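Long-range contacts in Carboxylesterase/phospholipase family protein (Francisella tularensis subsp. tularensis, PDB 4F21), which is a serine hydrolase of the carboxylesterase/phospholipase family that probably cleaves carboxylic ester bonds: residues 38-43 with 67-72; 60-65 with 235-240; 134-139 with 155-160. All blocks are in the same frame, centred on the assembly; numbering follows the deposited sequence.

Interaction 1: 38-43 with 67-72; sequences FCVIWL and IRFIFP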
loop_
_atom_site.group_PDB
_atom_site.type_symbol
_atom_site.label_atom_id
_atom_site.label_comp_id
_atom_site.label_asym_id
_atom_site.label_seq_id
_atom_site.Cartn_x
_atom_site.Cartn_y
_atom_site.Cartn_z
ATOM N N PHE A 38 7.469 -13.814 -9.365
ATOM C CA PHE A 38 7.026 -12.515 -8.869
ATOM C C PHE A 38 6.161 -12.674 -7.624
ATOM O O PHE A 38 5.739 -13.781 -7.297
ATOM C CB PHE A 38 6.253 -11.771 -9.957
ATOM C CG PHE A 38 7.005 -11.643 -11.255
ATOM C CD1 PHE A 38 8.130 -10.842 -11.342
ATOM C CD2 PHE A 38 6.582 -12.317 -12.388
ATOM C CE1 PHE A 38 8.819 -10.721 -12.529
ATOM C CE2 PHE A 38 7.270 -12.196 -13.580
ATOM C CZ PHE A 38 8.389 -11.398 -13.648
ATOM N N CYS A 39 5.903 -11.571 -6.927
ATOM C CA CYS A 39 5.113 -11.621 -5.698
ATOM C C CYS A 39 4.423 -10.297 -5.373
ATOM O O CYS A 39 5.003 -9.224 -5.523
ATOM C CB CYS A 39 5.981 -12.068 -4.516
ATOM S SG CYS A 39 5.090 -12.273 -2.954
ATOM N N VAL A 40 3.173 -10.380 -4.934
ATOM C CA VAL A 40 2.432 -9.189 -4.542
ATOM C C VAL A 40 1.933 -9.313 -3.109
ATOM O O VAL A 40 1.093 -10.162 -2.799
ATOM C CB VAL A 40 1.235 -8.905 -5.474
ATOM C CG1 VAL A 40 0.692 -7.501 -5.221
ATOM C CG2 VAL A 40 1.645 -9.054 -6.925
ATOM N N ILE A 41 2.468 -8.467 -2.236
ATOM C CA ILE A 41 2.020 -8.413 -0.859
ATOM C C ILE A 41 0.880 -7.406 -0.745
ATOM O O ILE A 41 1.098 -6.197 -0.841
ATOM C CB ILE A 41 3.173 -8.046 0.088
ATOM C CG1 ILE A 41 4.333 -9.023 -0.109
ATOM C CG2 ILE A 41 2.705 -8.053 1.535
ATOM C CD1 ILE A 41 5.489 -8.810 0.837
ATOM N N TRP A 42 -0.335 -7.923 -0.566
ATOM C CA TRP A 42 -1.545 -7.106 -0.485
ATOM C C TRP A 42 -2.007 -6.948 0.962
ATOM O O TRP A 42 -2.398 -7.923 1.609
ATOM C CB TRP A 42 -2.666 -7.730 -1.322
ATOM C CG TRP A 42 -3.831 -6.812 -1.556
ATOM C CD1 TRP A 42 -4.865 -6.565 -0.700
ATOM C CD2 TRP A 42 -4.083 -6.024 -2.727
ATOM N NE1 TRP A 42 -5.741 -5.668 -1.262
ATOM C CE2 TRP A 42 -5.285 -5.322 -2.507
ATOM C CE3 TRP A 42 -3.408 -5.842 -3.939
ATOM C CZ2 TRP A 42 -5.824 -4.451 -3.451
ATOM C CZ3 TRP A 42 -3.947 -4.977 -4.877
ATOM C CH2 TRP A 42 -5.142 -4.293 -4.627
ATOM N N LEU A 43 -1.971 -5.715 1.459
ATOM C CA LEU A 43 -2.321 -5.431 2.848
ATOM C C LEU A 43 -3.712 -4.812 2.981
ATOM O O LEU A 43 -4.148 -4.042 2.124
ATOM C CB LEU A 43 -1.284 -4.493 3.474
ATOM C CG LEU A 43 0.194 -4.856 3.306
ATOM C CD1 LEU A 43 1.079 -3.824 3.990
ATOM C CD2 LEU A 43 0.478 -6.254 3.838
ATOM N N ILE A 67 3.123 -15.435 -10.560
ATOM C CA ILE A 67 2.922 -14.454 -9.494
ATOM C C ILE A 67 2.350 -15.061 -8.210
ATOM O O ILE A 67 1.218 -15.544 -8.191
ATOM C CB ILE A 67 2.019 -13.289 -9.959
ATOM C CG1 ILE A 67 2.642 -12.578 -11.159
ATOM C CG2 ILE A 67 1.801 -12.299 -8.831
ATOM C CD1 ILE A 67 1.823 -11.427 -11.680
ATOM N N ARG A 68 3.147 -15.033 -7.144
ATOM C CA ARG A 68 2.700 -15.460 -5.823
ATOM C C ARG A 68 1.965 -14.322 -5.133
ATOM O O ARG A 68 2.415 -13.182 -5.162
ATOM C CB ARG A 68 3.890 -15.876 -4.960
ATOM C CG ARG A 68 3.515 -16.219 -3.522
ATOM C CD ARG A 68 4.741 -16.443 -2.649
ATOM N NE ARG A 68 5.452 -17.671 -2.989
ATOM C CZ ARG A 68 6.586 -17.715 -3.677
ATOM N NH1 ARG A 68 7.141 -16.593 -4.104
ATOM N NH2 ARG A 68 7.165 -18.881 -3.938
ATOM N N PHE A 69 0.837 -14.628 -4.502
ATOM C CA PHE A 69 0.088 -13.600 -3.785
ATOM C C PHE A 69 0.113 -13.803 -2.271
ATOM O O PHE A 69 -0.185 -14.895 -1.773
ATOM C CB PHE A 69 -1.352 -13.514 -4.295
ATOM C CG PHE A 69 -1.508 -12.688 -5.545
ATOM C CD1 PHE A 69 -1.498 -13.283 -6.794
ATOM C CD2 PHE A 69 -1.669 -11.313 -5.467
ATOM C CE1 PHE A 69 -1.645 -12.523 -7.940
ATOM C CE2 PHE A 69 -1.817 -10.551 -6.610
ATOM C CZ PHE A 69 -1.805 -11.156 -7.847
ATOM N N ILE A 70 0.468 -12.738 -1.552
ATOM C CA ILE A 70 0.529 -12.763 -0.093
ATOM C C ILE A 70 -0.532 -11.856 0.529
ATOM O O ILE A 70 -0.488 -10.641 0.356
ATOM C CB ILE A 70 1.910 -12.309 0.410
ATOM C CG1 ILE A 70 3.001 -13.209 -0.162
ATOM C CG2 ILE A 70 1.960 -12.320 1.932
ATOM C CD1 ILE A 70 2.834 -14.661 0.210
ATOM N N PHE A 71 -1.479 -12.455 1.250
ATOM C CA PHE A 71 -2.537 -11.714 1.936
ATOM C C PHE A 71 -2.440 -11.867 3.452
ATOM O O PHE A 71 -3.125 -12.711 4.030
ATOM C CB PHE A 71 -3.916 -12.209 1.494
ATOM C CG PHE A 71 -4.329 -11.742 0.131
ATOM C CD1 PHE A 71 -4.949 -10.517 -0.036
ATOM C CD2 PHE A 71 -4.117 -12.538 -0.981
ATOM C CE1 PHE A 71 -5.337 -10.085 -1.287
ATOM C CE2 PHE A 71 -4.502 -12.114 -2.236
ATOM C CZ PHE A 71 -5.112 -10.884 -2.391
ATOM N N PRO A 72 -1.599 -11.048 4.104
ATOM C CA PRO A 72 -1.463 -11.103 5.565
ATOM C C PRO A 72 -2.773 -10.772 6.275
ATOM O O PRO A 72 -3.527 -9.924 5.795
ATOM C CB PRO A 72 -0.418 -10.026 5.862
ATOM C CG PRO A 72 0.322 -9.848 4.582
ATOM C CD PRO A 72 -0.691 -10.058 3.505
HETATM O O HOH W 1 -4.452 -8.813 2.868
#

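Interaction 2: 60-65 with 235-240; sequences FDVSLD and DISNFI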
loop_
_atom_site.group_PDB
_atom_site.type_symbol
_atom_site.label_atom_id
_atom_site.label_comp_id
_atom_site.label_asym_id
_atom_site.label_seq_id
_atom_site.Cartn_x
_atom_site.Cartn_y
_atom_site.Cartn_z
ATOM N N PHE A 60 -8.277 -9.674 -12.680
ATOM C CA PHE A 60 -7.193 -9.098 -13.462
ATOM C C PHE A 60 -7.026 -9.764 -14.824
ATOM O O PHE A 60 -7.476 -10.893 -15.036
ATOM C CB PHE A 60 -5.887 -9.183 -12.672
ATOM C CG PHE A 60 -5.928 -8.449 -11.365
ATOM C CD1 PHE A 60 -6.715 -7.319 -11.217
ATOM C CD2 PHE A 60 -5.183 -8.887 -10.287
ATOM C CE1 PHE A 60 -6.758 -6.639 -10.019
ATOM C CE2 PHE A 60 -5.222 -8.208 -9.083
ATOM C CZ PHE A 60 -6.008 -7.083 -8.950
ATOM N N ASP A 61 -6.369 -9.056 -15.740
ATOM C CA ASP A 61 -6.139 -9.556 -17.095
ATOM C C ASP A 61 -4.672 -9.908 -17.353
ATOM O O ASP A 61 -4.284 -10.150 -18.495
ATOM C CB ASP A 61 -6.592 -8.524 -18.134
ATOM C CG ASP A 61 -8.026 -8.084 -17.937
ATOM O OD1 ASP A 61 -8.870 -8.935 -17.592
ATOM O OD2 ASP A 61 -8.310 -6.884 -18.130
ATOM N N VAL A 62 -3.861 -9.926 -16.299
ATOM C CA VAL A 62 -2.432 -10.208 -16.434
ATOM C C VAL A 62 -2.135 -11.655 -16.092
ATOM O O VAL A 62 -2.769 -12.222 -15.207
ATOM C CB VAL A 62 -1.600 -9.325 -15.500
ATOM C CG1 VAL A 62 -0.124 -9.374 -15.879
ATOM C CG2 VAL A 62 -2.104 -7.920 -15.562
ATOM N N SER A 63 -1.167 -12.241 -16.794
ATOM C CA SER A 63 -0.770 -13.624 -16.552
ATOM C C SER A 63 -0.323 -13.825 -15.106
ATOM O O SER A 63 0.638 -13.208 -14.649
ATOM C CB SER A 63 0.331 -14.061 -17.528
ATOM O OG SER A 63 1.509 -13.282 -17.389
ATOM N N LEU A 64 -1.043 -14.679 -14.387
ATOM C CA LEU A 64 -0.688 -15.013 -13.016
ATOM C C LEU A 64 -0.002 -16.370 -12.988
ATOM O O LEU A 64 -0.017 -17.075 -11.979
ATOM C CB LEU A 64 -1.925 -15.015 -12.119
ATOM C CG LEU A 64 -2.654 -13.674 -12.014
ATOM C CD1 LEU A 64 -3.825 -13.787 -11.059
ATOM C CD2 LEU A 64 -1.709 -12.556 -11.583
ATOM N N ASP A 65 0.593 -16.725 -14.120
ATOM C CA ASP A 65 1.411 -17.922 -14.225
ATOM C C ASP A 65 2.593 -17.876 -13.260
ATOM O O ASP A 65 2.958 -18.890 -12.673
ATOM C CB ASP A 65 1.919 -18.094 -15.657
ATOM C CG ASP A 65 0.849 -18.611 -16.599
ATOM O OD1 ASP A 65 0.771 -18.118 -17.744
ATOM O OD2 ASP A 65 0.088 -19.515 -16.196
ATOM N N ASP A 235 -6.804 -0.828 -14.004
ATOM C CA ASP A 235 -5.558 -0.070 -13.880
ATOM C C ASP A 235 -4.514 -0.753 -12.983
ATOM O O ASP A 235 -3.311 -0.654 -13.227
ATOM C CB ASP A 235 -5.826 1.355 -13.389
ATOM C CG ASP A 235 -6.083 2.324 -14.525
ATOM O OD1 ASP A 235 -5.817 1.958 -15.690
ATOM O OD2 ASP A 235 -6.538 3.456 -14.247
ATOM N N ILE A 236 -4.987 -1.426 -11.941
ATOM C CA ILE A 236 -4.140 -2.171 -11.019
ATOM C C ILE A 236 -3.491 -3.326 -11.767
ATOM O O ILE A 236 -2.266 -3.523 -11.717
ATOM C CB ILE A 236 -4.982 -2.741 -9.861
ATOM C CG1 ILE A 236 -5.443 -1.621 -8.926
ATOM C CG2 ILE A 236 -4.205 -3.789 -9.085
ATOM C CD1 ILE A 236 -6.418 -2.087 -7.883
ATOM N N SER A 237 -4.339 -4.085 -12.456
ATOM C CA SER A 237 -3.901 -5.142 -13.356
ATOM C C SER A 237 -2.804 -4.619 -14.272
ATOM O O SER A 237 -1.706 -5.172 -14.328
ATOM C CB SER A 237 -5.084 -5.635 -14.190
ATOM O OG SER A 237 -4.648 -6.180 -15.421
ATOM N N ASN A 238 -3.100 -3.526 -14.965
ATOM C CA ASN A 238 -2.143 -2.921 -15.876
ATOM C C ASN A 238 -0.844 -2.475 -15.193
ATOM O O ASN A 238 0.216 -2.466 -15.817
ATOM C CB ASN A 238 -2.793 -1.777 -16.662
ATOM C CG ASN A 238 -3.769 -2.276 -17.714
ATOM O OD1 ASN A 238 -4.945 -1.913 -17.716
ATOM N ND2 ASN A 238 -3.283 -3.123 -18.612
ATOM N N PHE A 239 -0.921 -2.128 -13.910
ATOM C CA PHE A 239 0.282 -1.772 -13.156
ATOM C C PHE A 239 1.149 -3.000 -12.930
ATOM O O PHE A 239 2.341 -2.986 -13.235
ATOM C CB PHE A 239 -0.057 -1.128 -11.810
ATOM C CG PHE A 239 1.159 -0.759 -10.989
ATOM C CD1 PHE A 239 1.767 0.479 -11.141
ATOM C CD2 PHE A 239 1.693 -1.648 -10.070
ATOM C CE1 PHE A 239 2.880 0.823 -10.389
ATOM C CE2 PHE A 239 2.806 -1.311 -9.317
ATOM C CZ PHE A 239 3.398 -0.074 -9.477
ATOM N N ILE A 240 0.550 -4.054 -12.381
ATOM C CA ILE A 240 1.266 -5.316 -12.196
ATOM C C ILE A 240 1.886 -5.808 -13.512
ATOM O O ILE A 240 3.011 -6.312 -13.531
ATOM C CB ILE A 240 0.350 -6.394 -11.583
ATOM C CG1 ILE A 240 -0.022 -6.007 -10.148
ATOM C CG2 ILE A 240 1.021 -7.762 -11.614
ATOM C CD1 ILE A 240 -1.468 -6.265 -9.795
#

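Interaction 3: 134-139 with 155-160; sequences IILAGF and RKLGGI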
loop_
_atom_site.group_PDB
_atom_site.type_symbol
_atom_site.label_atom_id
_atom_site.label_comp_id
_atom_site.label_asym_id
_atom_site.label_seq_id
_atom_site.Cartn_x
_atom_site.Cartn_y
_atom_site.Cartn_z
ATOM N N ILE A 134 8.979 -7.982 -5.814
ATOM C CA ILE A 134 7.878 -7.985 -4.860
ATOM C C ILE A 134 7.229 -6.608 -4.830
ATOM O O ILE A 134 7.921 -5.595 -4.743
ATOM C CB ILE A 134 8.355 -8.334 -3.443
ATOM C CG1 ILE A 134 9.207 -9.604 -3.460
ATOM C CG2 ILE A 134 7.166 -8.491 -2.507
ATOM C CD1 ILE A 134 9.785 -9.962 -2.110
ATOM N N ILE A 135 5.900 -6.574 -4.909
ATOM C CA ILE A 135 5.163 -5.313 -4.880
ATOM C C ILE A 135 4.332 -5.166 -3.607
ATOM O O ILE A 135 3.567 -6.060 -3.246
ATOM C CB ILE A 135 4.227 -5.174 -6.097
ATOM C CG1 ILE A 135 5.031 -5.083 -7.393
ATOM C CG2 ILE A 135 3.341 -3.946 -5.963
ATOM C CD1 ILE A 135 4.165 -4.846 -8.610
ATOM N N LEU A 136 4.486 -4.031 -2.931
ATOM C CA LEU A 136 3.688 -3.725 -1.747
ATOM C C LEU A 136 2.469 -2.874 -2.106
ATOM O O LEU A 136 2.587 -1.687 -2.411
ATOM C CB LEU A 136 4.536 -3.015 -0.689
ATOM C CG LEU A 136 5.784 -3.769 -0.223
ATOM C CD1 LEU A 136 6.602 -2.931 0.748
ATOM C CD2 LEU A 136 5.395 -5.097 0.406
ATOM N N ALA A 137 1.294 -3.491 -2.071
ATOM C CA ALA A 137 0.052 -2.782 -2.341
ATOM C C ALA A 137 -0.750 -2.644 -1.055
ATOM O O ALA A 137 -0.747 -3.545 -0.215
ATOM C CB ALA A 137 -0.759 -3.517 -3.392
ATOM N N GLY A 138 -1.436 -1.517 -0.899
ATOM C CA GLY A 138 -2.218 -1.287 0.299
ATOM C C GLY A 138 -3.511 -0.548 0.032
ATOM O O GLY A 138 -3.583 0.271 -0.880
ATOM N N PHE A 139 -4.536 -0.849 0.824
ATOM C CA PHE A 139 -5.809 -0.143 0.736
ATOM C C PHE A 139 -6.183 0.477 2.081
ATOM O O PHE A 139 -6.096 -0.178 3.123
ATOM C CB PHE A 139 -6.923 -1.080 0.260
ATOM C CG PHE A 139 -8.301 -0.471 0.333
ATOM C CD1 PHE A 139 -8.762 0.354 -0.677
ATOM C CD2 PHE A 139 -9.132 -0.724 1.412
ATOM C CE1 PHE A 139 -10.025 0.916 -0.610
ATOM C CE2 PHE A 139 -10.394 -0.164 1.484
ATOM C CZ PHE A 139 -10.841 0.653 0.473
ATOM N N ARG A 155 16.475 -2.211 1.070
ATOM C CA ARG A 155 16.733 -2.913 -0.186
ATOM C C ARG A 155 15.764 -2.548 -1.310
ATOM O O ARG A 155 14.701 -1.973 -1.074
ATOM C CB ARG A 155 16.759 -4.427 0.038
ATOM C CG ARG A 155 15.967 -4.886 1.241
ATOM C CD ARG A 155 14.528 -5.182 0.885
ATOM N NE ARG A 155 13.755 -5.524 2.072
ATOM C CZ ARG A 155 13.785 -6.713 2.660
ATOM N NH1 ARG A 155 13.051 -6.937 3.742
ATOM N NH2 ARG A 155 14.549 -7.679 2.166
ATOM N N LYS A 156 16.150 -2.897 -2.534
ATOM C CA LYS A 156 15.414 -2.509 -3.731
ATOM C C LYS A 156 14.128 -3.316 -3.909
ATOM O O LYS A 156 14.169 -4.515 -4.177
ATOM C CB LYS A 156 16.310 -2.652 -4.968
ATOM C CG LYS A 156 15.623 -2.315 -6.280
ATOM C CD LYS A 156 15.317 -0.834 -6.396
ATOM C CE LYS A 156 14.178 -0.586 -7.376
ATOM N NZ LYS A 156 14.361 -1.330 -8.654
ATOM N N LEU A 157 12.989 -2.646 -3.763
ATOM C CA LEU A 157 11.692 -3.297 -3.918
ATOM C C LEU A 157 11.101 -3.070 -5.306
ATOM O O LEU A 157 11.737 -2.458 -6.162
ATOM C CB LEU A 157 10.724 -2.840 -2.828
ATOM C CG LEU A 157 11.067 -3.377 -1.438
ATOM C CD1 LEU A 157 10.105 -2.840 -0.392
ATOM C CD2 LEU A 157 11.064 -4.903 -1.447
ATOM N N GLY A 158 9.884 -3.563 -5.523
ATOM C CA GLY A 158 9.328 -3.635 -6.863
ATOM C C GLY A 158 8.275 -2.603 -7.207
ATOM O O GLY A 158 8.153 -2.186 -8.362
ATOM N N GLY A 159 7.500 -2.194 -6.212
ATOM C CA GLY A 159 6.461 -1.209 -6.437
ATOM C C GLY A 159 5.579 -0.962 -5.234
ATOM O O GLY A 159 5.598 -1.720 -4.266
ATOM N N ILE A 160 4.809 0.118 -5.294
ATOM C CA ILE A 160 3.841 0.443 -4.257
ATOM C C ILE A 160 2.499 0.734 -4.912
ATOM O O ILE A 160 2.433 1.468 -5.897
ATOM C CB ILE A 160 4.262 1.686 -3.448
ATOM C CG1 ILE A 160 5.678 1.525 -2.892
ATOM C CG2 ILE A 160 3.271 1.949 -2.327
ATOM C CD1 ILE A 160 6.249 2.810 -2.324
#

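Interaction 1: 38-43 with 67-72
Val-40 puts one branch, CG2, into the hollow between Ile-67 and Phe-69. CG2 of Val-40 sits 3.8 Å from CG2 of Ile-67, and CB of Val-40 rests 3.6 Å from CE2 of Phe-69, whose ring runs alongside and points the same way. A beta-branched residue suits this place: CB itself meets the ring while CG2 reaches back to the isoleucine. On the same face Trp-42 and Phe-71 repeat the side-by-side fit. CE1 of Phe-71 enters the bend where the indole leaves its backbone, 3.6 Å from CB of Trp-42, with the phenyl and pyrrole planes turned 43° apart. With CG anti to the backbone N (chi1 -167°), the rest of the indole swings away from 67-72, toward Ala-137 and the ring of Phe-53. The two segments are neighbouring parallel strands in the mostly parallel sheet of the alpha/beta-hydrolase fold. Four backbone hydrogen bonds join them: Arg-68 N to Phe-38 O, Val-40 N to Arg-68 O, Ile-70 N to Val-40 O and Trp-42 N to Ile-70 O, each 2.9 Å. The opposite face lies under helix 111-126. Here the short side chain of Cys-39 fits beneath Gln-124 of that helix, between the longer Ile-70 and Arg-68; it turns SG anti to its own nitrogen (chi1 -176°) and sets it 3.6 Å from CG1 of Ile-70. Arg-68 contributes its aliphatic part beside that sulfur, while its guanidinium forms a salt bridge with Glu-31. At the far end CD2 of Leu-43 lies against CG of Pro-72, 3.7 Å away. Proline has no N-H to continue the pairing, so CD of Pro-72 faces O of Trp-42 at 3.3 Å, and a water donates to that same Trp-42 O over 2.6 Å and, more loosely, to Pro-72 O.

Interaction 2: 60-65 with 235-240
Phe-60 sets its ring slantwise against one side of a helix, touching three residues within little more than a turn. CD1 of Phe-60 is 3.8 Å from CB of Ser-237, and CZ of Phe-60 is equally far from CG2 of Ile-236, while CD1 of Ile-240 approaches CE2 of Phe-60 at 4.3 Å. Of the two isoleucines, one helical turn apart, Ile-236 offers its branch methyl to the outer part of the ring and Ile-240 the end of its longer arm. Serine between them is slim enough to let the base of the phenylalanine come close, and Ile-233 one turn earlier extends the bed. Phe-60 belongs to the long connection between the parallel strands 38-44 and 67-72 of the alpha/beta-hydrolase sheet, and its partner is helix 230-243 near the C-terminus, whose inner side packs on that sheet. Ile-236 and Ile-240 therefore serve both neighbours, since they also reach Met-161 of strand 159-163. Ser-237 has OG roughly anti to its backbone N (chi1 154°), which brings the hydroxyl out toward the loop. There Asp-61, an exposed polar residue that takes part through its backbone, makes a weak hydrogen bond from N to OG of Ser-237, long at 3.4 Å but fairly straight at 161°. Val-62 turns back to the helix, with CG2 against the backbone and hydroxyl of Ser-237, although the modelled approach is too close to be taken literally, and its side chain also meets Ala-241.

Interaction 3: 134-139 with 155-160
Ile-135 spreads its two branches over the flat peptide groups of the glycine pair: CG2 stands over the face of the Gly-159 carbonyl, 3.6 Å from O of Gly-159, and CG1 lies over the preceding peptide, 4.1 Å from C of Gly-158. This is the closing of a beta-alpha-beta crossover in the alpha/beta-hydrolase sheet: strand 134-139, helix 144-150, then strand 159-163 entering parallel beside the first. With CG1 beside its own nitrogen (chi1 -65°) and CG2 beside its carbonyl, Ile-135 straddles both units. Beside these groups the backbone of 134-139 makes its bonds. Leu-136 N donates to Gly-159 O over 2.9 Å, tilted 32° from the carbonyl plane, while Gly-158 N, from the peptide before, makes a bent, weak bond to Ile-134 O. Glycines suit the entry, since Gly-158 has no side chain on the side where its backbone meets Ile-134, and Gly-159 leaves its peptide faces open to the isoleucine. On the other face of the sheet, CD1 of Leu-136 crosses to CD1 of Leu-157 at 3.7 Å. Both leucines face helix 111-126, where Leu-136 touches Val-117 and Leu-157 touches Ile-121, and Leu-136 also meets Ala-146 of helix 144-150. At Leu-136 itself the strands pair in parallel with Ile-160: CA of Ile-160 points its hydrogen at O of Leu-136, 3.1 Å away, with an angle of 152° at the hydrogen.

How the interactions relate
Interactions 1 and 3 are adjoining parts of one sheet, their centres about 10 Å apart, because strands 38-44 and 134-139 are neighbours: Ile-41 N probably bonds to Ile-135 O (2.8 Å) and Ile-135 N to Cys-39 O (2.9 Å). Interaction 2 lies against one face of both. Ile-67 CD1 meets Ile-240 CG2 at 3.8 Å, Phe-69 CE1 meets Leu-64 CD2 at 3.6 Å, and Phe-239 CE2 reaches Ile-135 CD1 at 3.9 Å. Strand 134-139 runs directly into Ser-140, which with His-226 and Asp-194 forms a probable catalytic triad, and the ring of Phe-139 meets that of His-226.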